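Local coordinates for protein putative diguanylate cyclase (GGDEF) with PAS/PAC domain (Rhodopseudomonas palustris, PDB 3LIF) that is a membrane-bound sensor protein that probably makes cyclic di-GMP from two GTP molecules, this chain being its extracellular PDC-fold (Cache family) sensor domain, at residues V73-L76 against L82-A85; R98-Y103 against V129-L134. All blocks are in the same frame, centred on the assembly; numbering follows the deposited sequence.

Interaction 1 of 2, residues V73-L76 against L82-A85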
loop_
_atom_site.group_PDB
_atom_site.type_symbol
_atom_site.label_atom_id
_atom_site.label_comp_id
_atom_site.label_asym_id
_atom_site.label_seq_id
_atom_site.Cartn_x
_atom_site.Cartn_y
_atom_site.Cartn_z
ATOM N N VAL A 73 7.950 -11.720 5.149
ATOM C CA VAL A 73 7.035 -12.636 4.445
ATOM C C VAL A 73 6.711 -13.874 5.297
ATOM O O VAL A 73 7.586 -14.444 5.998
ATOM C CB VAL A 73 7.680 -13.149 3.135
ATOM C CG1 VAL A 73 6.704 -14.029 2.367
ATOM C CG2 VAL A 73 8.126 -11.967 2.318
ATOM N N ALA A 74 5.481 -14.338 5.250
ATOM C CA ALA A 74 5.263 -15.499 6.040
ATOM C C ALA A 74 4.256 -16.394 5.365
ATOM O O ALA A 74 3.522 -15.941 4.471
ATOM C CB ALA A 74 4.889 -15.161 7.486
ATOM N N ILE A 75 4.292 -17.673 5.793
ATOM C CA ILE A 75 3.360 -18.674 5.390
ATOM C C ILE A 75 2.464 -19.122 6.555
ATOM O O ILE A 75 2.940 -19.293 7.687
ATOM C CB ILE A 75 4.108 -19.880 4.925
ATOM C CG1 ILE A 75 5.244 -19.427 4.015
ATOM C CG2 ILE A 75 3.109 -20.835 4.184
ATOM C CD1 ILE A 75 4.812 -19.194 2.560
ATOM N N LEU A 76 1.187 -19.303 6.246
ATOM C CA LEU A 76 0.207 -19.891 7.118
ATOM C C LEU A 76 -0.384 -21.082 6.388
ATOM O O LEU A 76 -0.724 -20.955 5.160
ATOM C CB LEU A 76 -0.952 -18.918 7.352
ATOM C CG LEU A 76 -0.758 -17.556 8.023
ATOM C CD1 LEU A 76 -2.136 -16.937 8.269
ATOM C CD2 LEU A 76 0.092 -17.577 9.304
ATOM N N LEU A 82 1.023 -20.332 11.643
ATOM C CA LEU A 82 2.170 -19.814 10.937
ATOM C C LEU A 82 3.215 -20.902 10.862
ATOM O O LEU A 82 3.728 -21.319 11.856
ATOM C CB LEU A 82 2.707 -18.582 11.661
ATOM C CG LEU A 82 3.998 -17.780 11.392
ATOM C CD1 LEU A 82 5.206 -18.579 10.850
ATOM C CD2 LEU A 82 3.737 -16.476 10.586
ATOM N N THR A 83 3.556 -21.348 9.669
ATOM C CA THR A 83 4.592 -22.360 9.512
ATOM C C THR A 83 5.999 -21.929 9.080
ATOM O O THR A 83 6.956 -22.590 9.401
ATOM C CB THR A 83 4.144 -23.366 8.497
ATOM O OG1 THR A 83 3.860 -22.674 7.275
ATOM C CG2 THR A 83 2.902 -24.087 9.012
ATOM N N TYR A 84 6.135 -20.863 8.304
ATOM C CA TYR A 84 7.455 -20.343 7.902
ATOM C C TYR A 84 7.409 -18.822 7.906
ATOM O O TYR A 84 6.306 -18.224 7.798
ATOM C CB TYR A 84 7.807 -20.786 6.487
ATOM C CG TYR A 84 7.757 -22.273 6.242
ATOM C CD1 TYR A 84 8.883 -23.077 6.453
ATOM C CD2 TYR A 84 6.584 -22.885 5.801
ATOM C CE1 TYR A 84 8.846 -24.450 6.223
ATOM C CE2 TYR A 84 6.523 -24.242 5.572
ATOM C CZ TYR A 84 7.670 -25.018 5.787
ATOM O OH TYR A 84 7.630 -26.355 5.545
ATOM N N ALA A 85 8.597 -18.210 7.968
ATOM C CA ALA A 85 8.725 -16.774 7.982
ATOM C C ALA A 85 10.166 -16.269 7.760
ATOM O O ALA A 85 11.149 -16.974 8.025
ATOM C CB ALA A 85 8.212 -16.260 9.254
#
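Leu82 lies against Ala74 and Leu76 in a beta hairpin whose strands, 73-76 and 82-85, form one margin of an antiparallel five-stranded PDC sheet. The pairing shows how a regular sheet edge absorbs an extra residue: Ala74 faces Ala85 and Ile75 faces Tyr84, but Leu76 faces Leu82, so Thr83 is inserted as a beta bulge. Two backbone bonds join the strands. Ile75 N reaches Tyr84 O at 2.9 Å, nearly straight (172°), while Thr83 N, in the bulge itself, gives Ile75 O a more bent bond of 2.9 Å.

Along Leu82, CB meets Leu76 CD2 at 3.7 Å. CG is anti to the backbone N (chi1 172°), which carries the branch back across the neighbouring strand: CG and CD1 both lie near Ile75 O, CD1 at 4.0 Å from it, and CD2 ends 3.6 Å from Ala74 CB. The Leu76 side chain crosses Leu82 at about a right angle, its CD2 meeting both CA and CB of Leu82. An alanine here would keep the CB that Leu76 CD2 touches but take away CD2, so a gap would probably open beside Ala74 CB on this buried face.

Ile75 and Tyr84 share the other face. Ile75 CB sits at the edge of the tyrosine ring, near its plane, and CG1 touches Tyr84 CB at 3.8 Å. The ring also meets Phe56 edge-to-face, and its hydroxyl bonds to Pro52 O. At the far end of the pairing, a CA-H...O contact brings Ala85 CA to 3.3 Å from Val73 O.

Interaction 2 of 2, residues R98-Y103 against V129-L134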
loop_
_atom_site.group_PDB
_atom_site.type_symbol
_atom_site.label_atom_id
_atom_site.label_comp_id
_atom_site.label_asym_id
_atom_site.label_seq_id
_atom_site.Cartn_x
_atom_site.Cartn_y
_atom_site.Cartn_z
ATOM N N ARG A 98 -7.349 -13.964 11.457
ATOM C CA ARG A 98 -6.962 -12.813 10.706
ATOM C C ARG A 98 -7.817 -12.737 9.425
ATOM O O ARG A 98 -8.085 -13.776 8.804
ATOM C CB ARG A 98 -5.503 -13.021 10.428
ATOM C CG ARG A 98 -4.687 -11.829 10.570
ATOM C CD ARG A 98 -4.711 -11.252 11.933
ATOM N NE ARG A 98 -3.458 -10.552 12.152
ATOM C CZ ARG A 98 -3.324 -9.442 12.860
ATOM N NH1 ARG A 98 -4.392 -8.905 13.410
ATOM N NH2 ARG A 98 -2.109 -8.874 12.996
ATOM N N SER A 99 -8.310 -11.548 9.065
ATOM C CA SER A 99 -9.308 -11.467 7.947
ATOM C C SER A 99 -8.774 -11.926 6.616
ATOM O O SER A 99 -9.492 -12.569 5.801
ATOM C CB SER A 99 -9.856 -10.047 7.732
ATOM O OG SER A 99 -8.776 -9.177 7.608
ATOM N N TYR A 100 -7.534 -11.557 6.349
ATOM C CA TYR A 100 -6.969 -11.998 5.089
ATOM C C TYR A 100 -6.938 -13.504 5.015
ATOM O O TYR A 100 -7.140 -14.070 3.916
ATOM C CB TYR A 100 -5.599 -11.433 4.842
ATOM C CG TYR A 100 -4.548 -11.812 5.851
ATOM C CD1 TYR A 100 -4.236 -10.948 6.874
ATOM C CD2 TYR A 100 -3.823 -13.014 5.756
ATOM C CE1 TYR A 100 -3.248 -11.226 7.765
ATOM C CE2 TYR A 100 -2.802 -13.318 6.690
ATOM C CZ TYR A 100 -2.535 -12.393 7.674
ATOM O OH TYR A 100 -1.595 -12.586 8.646
ATOM N N PHE A 101 -6.704 -14.162 6.157
ATOM C CA PHE A 101 -6.698 -15.610 6.161
ATOM C C PHE A 101 -8.081 -16.099 5.895
ATOM O O PHE A 101 -8.287 -16.917 4.995
ATOM C CB PHE A 101 -6.199 -16.203 7.454
ATOM C CG PHE A 101 -6.500 -17.672 7.578
ATOM C CD1 PHE A 101 -5.686 -18.604 6.982
ATOM C CD2 PHE A 101 -7.597 -18.121 8.302
ATOM C CE1 PHE A 101 -5.943 -19.946 7.097
ATOM C CE2 PHE A 101 -7.882 -19.498 8.387
ATOM C CZ PHE A 101 -7.060 -20.398 7.770
ATOM N N ARG A 102 -9.047 -15.606 6.667
ATOM C CA ARG A 102 -10.420 -15.965 6.387
ATOM C C ARG A 102 -10.788 -15.695 4.916
ATOM O O ARG A 102 -11.467 -16.490 4.300
ATOM C CB ARG A 102 -11.390 -15.292 7.382
ATOM C CG ARG A 102 -11.481 -16.122 8.671
ATOM C CD ARG A 102 -12.299 -15.563 9.788
ATOM N NE ARG A 102 -11.682 -14.342 10.281
ATOM C CZ ARG A 102 -12.118 -13.119 9.939
ATOM N NH1 ARG A 102 -13.150 -13.007 9.102
ATOM N NH2 ARG A 102 -11.549 -12.008 10.426
ATOM N N TYR A 103 -10.340 -14.590 4.340
ATOM C CA TYR A 103 -10.774 -14.290 3.006
ATOM C C TYR A 103 -10.228 -15.315 1.978
ATOM O O TYR A 103 -10.964 -15.836 1.126
ATOM C CB TYR A 103 -10.389 -12.868 2.663
ATOM C CG TYR A 103 -10.597 -12.538 1.208
ATOM C CD1 TYR A 103 -9.613 -12.865 0.264
ATOM C CD2 TYR A 103 -11.773 -11.914 0.755
ATOM C CE1 TYR A 103 -9.785 -12.592 -1.094
ATOM C CE2 TYR A 103 -11.959 -11.629 -0.601
ATOM C CZ TYR A 103 -10.953 -11.970 -1.531
ATOM O OH TYR A 103 -11.071 -11.692 -2.899
ATOM N N VAL A 129 -0.644 -4.867 4.742
ATOM C CA VAL A 129 -0.128 -6.149 4.422
ATOM C C VAL A 129 -0.785 -6.593 3.146
ATOM O O VAL A 129 -1.912 -6.151 2.825
ATOM C CB VAL A 129 -0.471 -7.095 5.604
ATOM C CG1 VAL A 129 -1.279 -8.321 5.180
ATOM C CG2 VAL A 129 0.735 -7.401 6.355
ATOM N N VAL A 130 -0.126 -7.515 2.458
ATOM C CA VAL A 130 -0.536 -7.925 1.125
ATOM C C VAL A 130 -0.480 -9.465 1.162
ATOM O O VAL A 130 0.379 -10.045 1.905
ATOM C CB VAL A 130 0.521 -7.312 0.156
ATOM C CG1 VAL A 130 1.741 -8.252 -0.085
ATOM C CG2 VAL A 130 -0.092 -6.780 -1.089
ATOM N N SER A 131 -1.391 -10.152 0.456
ATOM C CA SER A 131 -1.461 -11.598 0.648
ATOM C C SER A 131 -2.067 -12.378 -0.518
ATOM O O SER A 131 -2.904 -11.868 -1.277
ATOM C CB SER A 131 -2.236 -11.922 1.965
ATOM O OG SER A 131 -3.653 -11.762 1.824
ATOM N N ARG A 132 -1.671 -13.648 -0.628
ATOM C CA ARG A 132 -2.173 -14.524 -1.711
ATOM C C ARG A 132 -2.588 -15.907 -1.209
ATOM O O ARG A 132 -1.917 -16.500 -0.346
ATOM C CB ARG A 132 -1.183 -14.578 -2.931
ATOM C CG ARG A 132 -1.675 -13.707 -4.098
ATOM C CD ARG A 132 -0.645 -13.406 -5.235
ATOM N NE ARG A 132 -0.932 -14.270 -6.387
ATOM C CZ ARG A 132 -2.049 -14.969 -6.405
ATOM N NH1 ARG A 132 -2.882 -14.817 -5.363
ATOM N NH2 ARG A 132 -2.345 -15.759 -7.418
ATOM N N ARG A 133 -3.687 -16.423 -1.732
ATOM C CA ARG A 133 -4.114 -17.796 -1.444
ATOM C C ARG A 133 -3.160 -18.898 -1.913
ATOM O O ARG A 133 -2.873 -18.956 -3.112
ATOM C CB ARG A 133 -5.413 -18.049 -2.150
ATOM C CG ARG A 133 -5.972 -19.414 -1.928
ATOM C CD ARG A 133 -7.005 -19.711 -2.990
ATOM N NE ARG A 133 -8.253 -20.081 -2.362
ATOM C CZ ARG A 133 -8.827 -21.271 -2.482
ATOM N NH1 ARG A 133 -8.232 -22.207 -3.246
ATOM N NH2 ARG A 133 -9.969 -21.500 -1.820
ATOM N N LEU A 134 -2.672 -19.768 -1.004
ATOM C CA LEU A 134 -1.918 -21.016 -1.367
ATOM C C LEU A 134 -2.827 -22.166 -1.789
ATOM O O LEU A 134 -3.973 -22.279 -1.324
ATOM C CB LEU A 134 -1.098 -21.495 -0.207
ATOM C CG LEU A 134 -0.139 -20.406 0.211
ATOM C CD1 LEU A 134 0.713 -20.942 1.324
ATOM C CD2 LEU A 134 0.700 -19.907 -1.011
#
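Helix-on-sheet packing is reduced here to a single aromatic side chain: Tyr100, in the first turn of helix 99-106, rests on Val129 and Ser131 of strand 126-135. These two strand residues alternate with Val130, which faces away from the helix. The contact is small and made by van der Waals touch. Ser131 OG comes to 3.6 Å from Tyr100 CB and lies obliquely to the ring, while Val129 CG1 approaches CD1 at 4.3 Å, also obliquely. With chi1 at 61°, CG of Tyr100 sits between the backbone N and the carbonyl carbon; Ser131 OG stays at the root of the side chain, and Val129 CG1 comes in beside the ring. CB of Arg98, at the N-cap position, lies over one ring face, 3.9 Å above the plane and offset toward the rim. Val146 of strand 141-149 and Leu113 and Thr115 of strand 113-119 also touch Tyr100, so three strands share in seating it. The polar ends lead elsewhere: Tyr100 OH and Arg98 NE both hydrogen-bond to O4 of a bound methylpentanediol, probably from the crystallisation liquor. A helix and sheet meeting around such a small molecule is consistent with the ligand pocket of a PDC (Cache) sensor module.

Interactions 1 and 2 come in series along the chain, the hairpin closing before helix 99-106 begins, and their centres lie about 12 Å apart on one PDC sheet. Across that sheet, strand 70-76 of interaction 1 is separated from strand 126-135 of interaction 2 by strand 141-149 alone. The two contacts nevertheless touch on both faces: Leu76 CD1 lies 4.0 Å from Tyr100 CE2, while Ile75 CG2 meets Leu134 CD1 at 3.7 Å. Ala74 and Tyr100 each lie close to bound methylpentanediol. The hairpin and helix thus probably help to line the sheet face on which this sensor module may receive its signal.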